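Local coordinates for chromosome partition protein Smc (Pyrococcus furiosus, PDB 3NWC) that probably serves chromosome condensation and partitioning, through a hinge domain that mediates dimerization and binds DNA, at residues 119-122 against 123-127; 107-110 against 111-114; 59-62 against 63-66. All coordinates share one frame; numbering follows the deposited sequence.

Contact 1 (119-122 against 123-127)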
loop_
_atom_site.group_PDB
_atom_site.type_symbol
_atom_site.label_atom_id
_atom_site.label_comp_id
_atom_site.label_asym_id
_atom_site.label_seq_id
_atom_site.Cartn_x
_atom_site.Cartn_y
_atom_site.Cartn_z
ATOM N N LYS A 119 10.473 21.818 -5.847
ATOM C CA LYS A 119 11.545 21.172 -5.104
ATOM C C LYS A 119 11.296 19.680 -4.833
ATOM O O LYS A 119 12.235 18.882 -4.808
ATOM C CB LYS A 119 11.773 21.903 -3.782
ATOM C CG LYS A 119 12.894 21.323 -2.953
ATOM N N ILE A 120 10.035 19.305 -4.627
ATOM C CA ILE A 120 9.712 17.915 -4.297
ATOM C C ILE A 120 9.146 17.153 -5.483
ATOM O O ILE A 120 8.546 16.097 -5.337
ATOM C CB ILE A 120 8.712 17.838 -3.124
ATOM C CG1 ILE A 120 7.354 18.424 -3.535
ATOM C CG2 ILE A 120 9.272 18.571 -1.924
ATOM C CD1 ILE A 120 6.233 18.067 -2.628
ATOM N N GLU A 121 9.373 17.680 -6.673
ATOM C CA GLU A 121 8.779 17.101 -7.869
ATOM C C GLU A 121 9.075 15.608 -8.046
ATOM O O GLU A 121 8.221 14.862 -8.524
ATOM C CB GLU A 121 9.194 17.880 -9.121
ATOM C CG GLU A 121 10.679 17.855 -9.410
ATOM C CD GLU A 121 11.044 18.706 -10.611
ATOM O OE1 GLU A 121 10.203 18.836 -11.527
ATOM O OE2 GLU A 121 12.170 19.247 -10.636
ATOM N N ASN A 122 10.261 15.160 -7.658
ATOM C CA ASN A 122 10.594 13.759 -7.877
ATOM C C ASN A 122 9.706 12.852 -7.046
ATOM O O ASN A 122 9.341 11.773 -7.481
ATOM C CB ASN A 122 12.052 13.471 -7.568
ATOM C CG ASN A 122 12.989 14.147 -8.540
ATOM O OD1 ASN A 122 12.579 14.546 -9.632
ATOM N ND2 ASN A 122 14.247 14.288 -8.148
ATOM N N ALA A 123 9.372 13.312 -5.846
ATOM C CA ALA A 123 8.508 12.563 -4.939
ATOM C C ALA A 123 7.073 12.563 -5.427
ATOM O O ALA A 123 6.399 11.541 -5.367
ATOM C CB ALA A 123 8.587 13.131 -3.541
ATOM N N VAL A 124 6.609 13.708 -5.924
ATOM C CA VAL A 124 5.248 13.794 -6.442
ATOM C C VAL A 124 5.065 12.959 -7.704
ATOM O O VAL A 124 4.058 12.263 -7.868
ATOM C CB VAL A 124 4.856 15.261 -6.720
ATOM C CG1 VAL A 124 3.523 15.322 -7.453
ATOM C CG2 VAL A 124 4.791 16.013 -5.416
ATOM N N LYS A 125 6.048 13.009 -8.599
ATOM C CA LYS A 125 5.955 12.250 -9.838
ATOM C C LYS A 125 6.163 10.756 -9.599
ATOM O O LYS A 125 5.645 9.927 -10.342
ATOM C CB LYS A 125 6.932 12.791 -10.882
ATOM C CG LYS A 125 6.516 14.142 -11.431
ATOM C CD LYS A 125 7.625 14.766 -12.268
ATOM C CE LYS A 125 7.213 16.140 -12.775
ATOM N NZ LYS A 125 5.991 16.060 -13.627
ATOM N N PHE A 126 6.917 10.415 -8.564
ATOM C CA PHE A 126 6.989 9.013 -8.161
ATOM C C PHE A 126 5.587 8.501 -7.791
ATOM O O PHE A 126 5.193 7.407 -8.183
ATOM C CB PHE A 126 7.944 8.814 -6.984
ATOM C CG PHE A 126 7.568 7.650 -6.111
ATOM C CD1 PHE A 126 7.839 6.350 -6.513
ATOM C CD2 PHE A 126 6.911 7.859 -4.920
ATOM C CE1 PHE A 126 7.468 5.286 -5.722
ATOM C CE2 PHE A 126 6.543 6.802 -4.130
ATOM C CZ PHE A 126 6.827 5.516 -4.532
ATOM N N ALA A 127 4.821 9.299 -7.052
ATOM C CA ALA A 127 3.504 8.836 -6.597
ATOM C C ALA A 127 2.421 8.901 -7.677
ATOM O O ALA A 127 1.557 8.025 -7.767
ATOM C CB ALA A 127 3.057 9.637 -5.367
#

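Contact 2 (107-110 against 111-114)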
loop_
_atom_site.group_PDB
_atom_site.type_symbol
_atom_site.label_atom_id
_atom_site.label_comp_id
_atom_site.label_asym_id
_atom_site.label_seq_id
_atom_site.Cartn_x
_atom_site.Cartn_y
_atom_site.Cartn_z
ATOM N N GLY A 107 -5.992 9.720 -21.199
ATOM C CA GLY A 107 -6.759 10.688 -20.442
ATOM C C GLY A 107 -5.915 11.766 -19.811
ATOM O O GLY A 107 -4.828 12.064 -20.286
ATOM N N LEU A 108 -6.414 12.326 -18.714
ATOM C CA LEU A 108 -5.800 13.490 -18.096
ATOM C C LEU A 108 -4.783 13.091 -17.038
ATOM O O LEU A 108 -5.149 12.473 -16.031
ATOM C CB LEU A 108 -6.900 14.340 -17.454
ATOM C CG LEU A 108 -6.540 15.558 -16.599
ATOM C CD1 LEU A 108 -5.874 16.653 -17.451
ATOM C CD2 LEU A 108 -7.800 16.101 -15.938
ATOM N N PRO A 109 -3.504 13.452 -17.243
ATOM C CA PRO A 109 -2.495 13.147 -16.225
ATOM C C PRO A 109 -2.858 13.727 -14.864
ATOM O O PRO A 109 -3.192 14.907 -14.738
ATOM C CB PRO A 109 -1.243 13.837 -16.751
ATOM C CG PRO A 109 -1.409 13.772 -18.245
ATOM C CD PRO A 109 -2.894 13.996 -18.474
ATOM N N ALA A 110 -2.770 12.895 -13.833
ATOM C CA ALA A 110 -3.153 13.351 -12.508
ATOM C C ALA A 110 -2.323 14.535 -12.030
ATOM O O ALA A 110 -2.822 15.404 -11.320
ATOM C CB ALA A 110 -3.076 12.181 -11.494
ATOM N N VAL A 111 -1.054 14.583 -12.417
ATOM C CA VAL A 111 -0.202 15.686 -12.007
ATOM C C VAL A 111 -0.722 17.024 -12.530
ATOM O O VAL A 111 -0.412 18.062 -11.966
ATOM C CB VAL A 111 1.269 15.511 -12.447
ATOM C CG1 VAL A 111 1.866 14.251 -11.837
ATOM C CG2 VAL A 111 1.380 15.490 -13.970
ATOM N N ASP A 112 -1.518 16.997 -13.594
ATOM C CA ASP A 112 -2.048 18.239 -14.159
ATOM C C ASP A 112 -3.070 18.908 -13.248
ATOM O O ASP A 112 -3.352 20.095 -13.395
ATOM C CB ASP A 112 -2.694 17.987 -15.508
ATOM C CG ASP A 112 -1.675 17.721 -16.590
ATOM O OD1 ASP A 112 -0.468 17.720 -16.280
ATOM O OD2 ASP A 112 -2.100 17.508 -17.735
ATOM N N VAL A 113 -3.637 18.147 -12.318
ATOM C CA VAL A 113 -4.706 18.702 -11.491
ATOM C C VAL A 113 -4.288 18.947 -10.042
ATOM O O VAL A 113 -5.135 19.159 -9.174
ATOM C CB VAL A 113 -6.004 17.865 -11.570
ATOM C CG1 VAL A 113 -6.488 17.758 -13.015
ATOM C CG2 VAL A 113 -5.813 16.477 -10.945
ATOM N N ILE A 114 -2.981 18.968 -9.797
ATOM C CA ILE A 114 -2.449 19.264 -8.474
ATOM C C ILE A 114 -1.376 20.345 -8.543
ATOM O O ILE A 114 -0.806 20.626 -9.606
ATOM C CB ILE A 114 -1.834 18.011 -7.806
ATOM C CG1 ILE A 114 -0.711 17.447 -8.679
ATOM C CG2 ILE A 114 -2.920 16.955 -7.507
ATOM C CD1 ILE A 114 0.075 16.315 -8.037
#

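Contact 3 (59-62 against 63-66)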
loop_
_atom_site.group_PDB
_atom_site.type_symbol
_atom_site.label_atom_id
_atom_site.label_comp_id
_atom_site.label_asym_id
_atom_site.label_seq_id
_atom_site.Cartn_x
_atom_site.Cartn_y
_atom_site.Cartn_z
ATOM N N LEU A 59 -3.345 8.574 -4.903
ATOM C CA LEU A 59 -2.259 8.682 -3.930
ATOM C C LEU A 59 -2.290 7.496 -2.978
ATOM O O LEU A 59 -1.257 6.908 -2.670
ATOM C CB LEU A 59 -2.397 9.955 -3.113
ATOM C CG LEU A 59 -1.568 11.189 -3.413
ATOM C CD1 LEU A 59 -1.783 12.202 -2.302
ATOM C CD2 LEU A 59 -0.098 10.816 -3.498
ATOM N N GLY A 60 -3.482 7.151 -2.505
ATOM C CA GLY A 60 -3.622 6.060 -1.548
ATOM C C GLY A 60 -2.677 6.237 -0.371
ATOM O O GLY A 60 -2.566 7.336 0.184
ATOM N N ASN A 61 -1.984 5.166 0.005
ATOM C CA ASN A 61 -1.082 5.210 1.155
ATOM C C ASN A 61 0.111 6.122 0.944
ATOM O O ASN A 61 0.776 6.522 1.896
ATOM C CB ASN A 61 -0.574 3.811 1.507
ATOM C CG ASN A 61 -1.610 2.982 2.211
ATOM O OD1 ASN A 61 -2.594 3.510 2.728
ATOM N ND2 ASN A 61 -1.396 1.672 2.248
ATOM N N ARG A 62 0.396 6.455 -0.302
ATOM C CA ARG A 62 1.531 7.318 -0.578
ATOM C C ARG A 62 1.333 8.670 0.086
ATOM O O ARG A 62 2.286 9.357 0.401
ATOM C CB ARG A 62 1.744 7.481 -2.084
ATOM C CG ARG A 62 2.134 6.192 -2.779
ATOM C CD ARG A 62 3.240 5.501 -2.025
ATOM N NE ARG A 62 3.672 4.286 -2.700
ATOM C CZ ARG A 62 4.732 3.574 -2.344
ATOM N NH1 ARG A 62 5.486 3.961 -1.317
ATOM N NH2 ARG A 62 5.043 2.482 -3.027
ATOM N N ALA A 63 0.077 9.044 0.309
ATOM C CA ALA A 63 -0.221 10.300 0.990
ATOM C C ALA A 63 0.506 10.397 2.336
ATOM O O ALA A 63 0.854 11.487 2.776
ATOM C CB ALA A 63 -1.727 10.456 1.186
ATOM N N ASP A 64 0.752 9.257 2.976
ATOM C CA ASP A 64 1.404 9.232 4.289
ATOM C C ASP A 64 2.930 9.103 4.210
ATOM O O ASP A 64 3.614 9.138 5.234
ATOM C CB ASP A 64 0.872 8.065 5.136
ATOM C CG ASP A 64 -0.642 8.025 5.201
ATOM O OD1 ASP A 64 -1.275 9.087 5.384
ATOM O OD2 ASP A 64 -1.199 6.915 5.070
ATOM N N ASN A 65 3.464 8.940 3.004
ATOM C CA ASN A 65 4.914 8.855 2.831
ATOM C C ASN A 65 5.571 10.199 3.137
ATOM O O ASN A 65 5.004 11.242 2.835
ATOM C CB ASN A 65 5.276 8.486 1.389
ATOM C CG ASN A 65 4.967 7.040 1.027
ATOM O OD1 ASN A 65 5.359 6.585 -0.053
ATOM N ND2 ASN A 65 4.255 6.329 1.885
ATOM N N VAL A 66 6.766 10.167 3.728
ATOM C CA VAL A 66 7.453 11.378 4.169
ATOM C C VAL A 66 8.580 11.691 3.211
ATOM O O VAL A 66 9.456 10.862 2.998
ATOM C CB VAL A 66 8.071 11.205 5.575
ATOM C CG1 VAL A 66 8.832 12.472 5.979
ATOM C CG2 VAL A 66 6.988 10.895 6.617
#

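Contact 1 (119-122 against 123-127)
I120 and V124 meet by their methyl ends on the inner side of a helix's first turn: CD1 of I120 lies 3.8 Å from CG2 of V124. The isoleucine reaches across because its CG1 takes the crowded position between backbone N and carbonyl carbon (chi1 66°), while V124 keeps CG2 beside its own N. The same pair is joined through the backbone, where V124 N donates to I120 O at 3.1 Å; A123 N gives that oxygen a second, weak and bent bond. I120 is thus the N-cap of helix 121-128 in the SMC hinge domain, and its carbonyl begins the i to i+4 pattern. L43 and L40 of helix 40-43, with V67 of strand 66-68, pack against I120, A123 and V124 to bury this face.

The partly exposed side is looser. K125 N reaches E121 O at 2.9 Å, and the lysine CB and CG each lie 3.4 Å from that same oxygen, so the root of the side chain is laid along the carbonyl. Farther out the two chains part, and their tips are less certain, since each side chain has a second conformer. In the pair given here OE1 of E121 is 4.2 Å from CE of K125, but the bend at chi4 (-60°) leaves NZ 5.5 Å from OE1, opposite charges that would probably attract only weakly. N122 directs its ND2 to the carbonyl of L94. At F126 the chain turns back into buried packing: its N reaches N122 O at 3.0 Å, and its ring has A123 O at the edge, in plane, and packs against I97 and against S160 of the second subunit.

Contact 2 (107-110 against 111-114)
Two successive i to i+3 bonds wind P109, A110, D112 and V113 into a 3-10 turn: D112 N donates to P109 O at 2.9 Å and V113 N to A110 O at 3.0 Å, each donor standing well above the carbonyl plane of its acceptor, by 52° and 54° respectively. So tight a winding brings side chains close to the carbonyls they follow. CG2 of V113 sits 3.2 Å from A110 O, the same oxygen that accepts the valine's N-H, and CB of D112 comes equally near P109 O.

The other branch of V113 looks back along the chain. Its CG1 meets CD2 of L108 at 3.6 Å, an apolar contact five residues apart that the leucine reaches with its CG anti to the backbone N (chi1 174°). These two side chains also both touch Y51, so they share it as a neighbour.

In the fold, the turn is the link between two sheets. Strand 108-109 runs at the edge of a mixed sheet, antiparallel to 131-134, with backbone bonds from L108 to I133 and from A110 to T131; strand 114-115 pairs with 45-46, and V113 is already bonded to K47. I55 of helix 52-59 packs against A110, V113 and I114.

On the exposed side the contacts are of a different kind. The D112 carboxylate lies across the proline, with OD2 3.7 Å from CD of P109, and the same oxygen is 3.9 Å from CD1 of L108. These are van der Waals approaches to carbon. V111 adds a light touch of its own, CG2 approaching CB of P109 at 4.2 Å.

Contact 3 (59-62 against 63-66)
R62 and N65 hold each other at both backbone and side chain. NH1 of R62 donates, at 2.9 Å and nearly straight (161°), to a lone pair of N65 OD1 lying in the amide's carbonyl plane, although the guanidinium and amide planes stand almost perpendicular, 87° apart. A bend at chi2 (-48°) folds the arginine back over the turn, and its CD passes 3.1 Å from the same OD1. In return, N65 N gives its hydrogen to R62 O at 2.9 Å.

That bond is the last of four consecutive i to i+3 links in the 3-10 turn leading from helix 52-59 to strand 66-68; the others run from R62 N to L59 O at 2.9 Å, from A63 N to G60 O at 3.1 Å and from D64 N to N61 O at 2.9 Å. D64 OD1 has a long, weak ion pair with R17. CD1 of L59 packs 3.9 Å from CB of A63.

The remaining side of the guanidinium is engaged elsewhere, for NH2 forms a salt bridge with E158 of the second subunit. A leucine in place of N65 would probably leave NH1 without its acceptor within the turn and the arginine held mainly from the E158 side. R62 has one nitrogen held by its own turn and another by the second subunit, so N65 appears to position it for the dimer contact that this hinge domain provides.

How the contacts relate
Along the chain contact 3 comes first, then contact 2, then contact 1, all within the SMC hinge domain. Contact 1 is the middle member in space: its centre lies about 12 Å from that of contact 3 and about 14 Å from that of contact 2. Helix 121-128 touches both, V124 CG1 packing 3.6 Å from I114 CD1, and F126 CZ 3.6 Å from R62 CZ, with A127 against L59. Contacts 2 and 3, about 17 Å apart between centres and about 7 Å at their nearest atoms, do not touch, though both adjoin helix 52-59. F126 and R62 both meet the second subunit, so the packing of contacts 1 and 3 continues into the dimer.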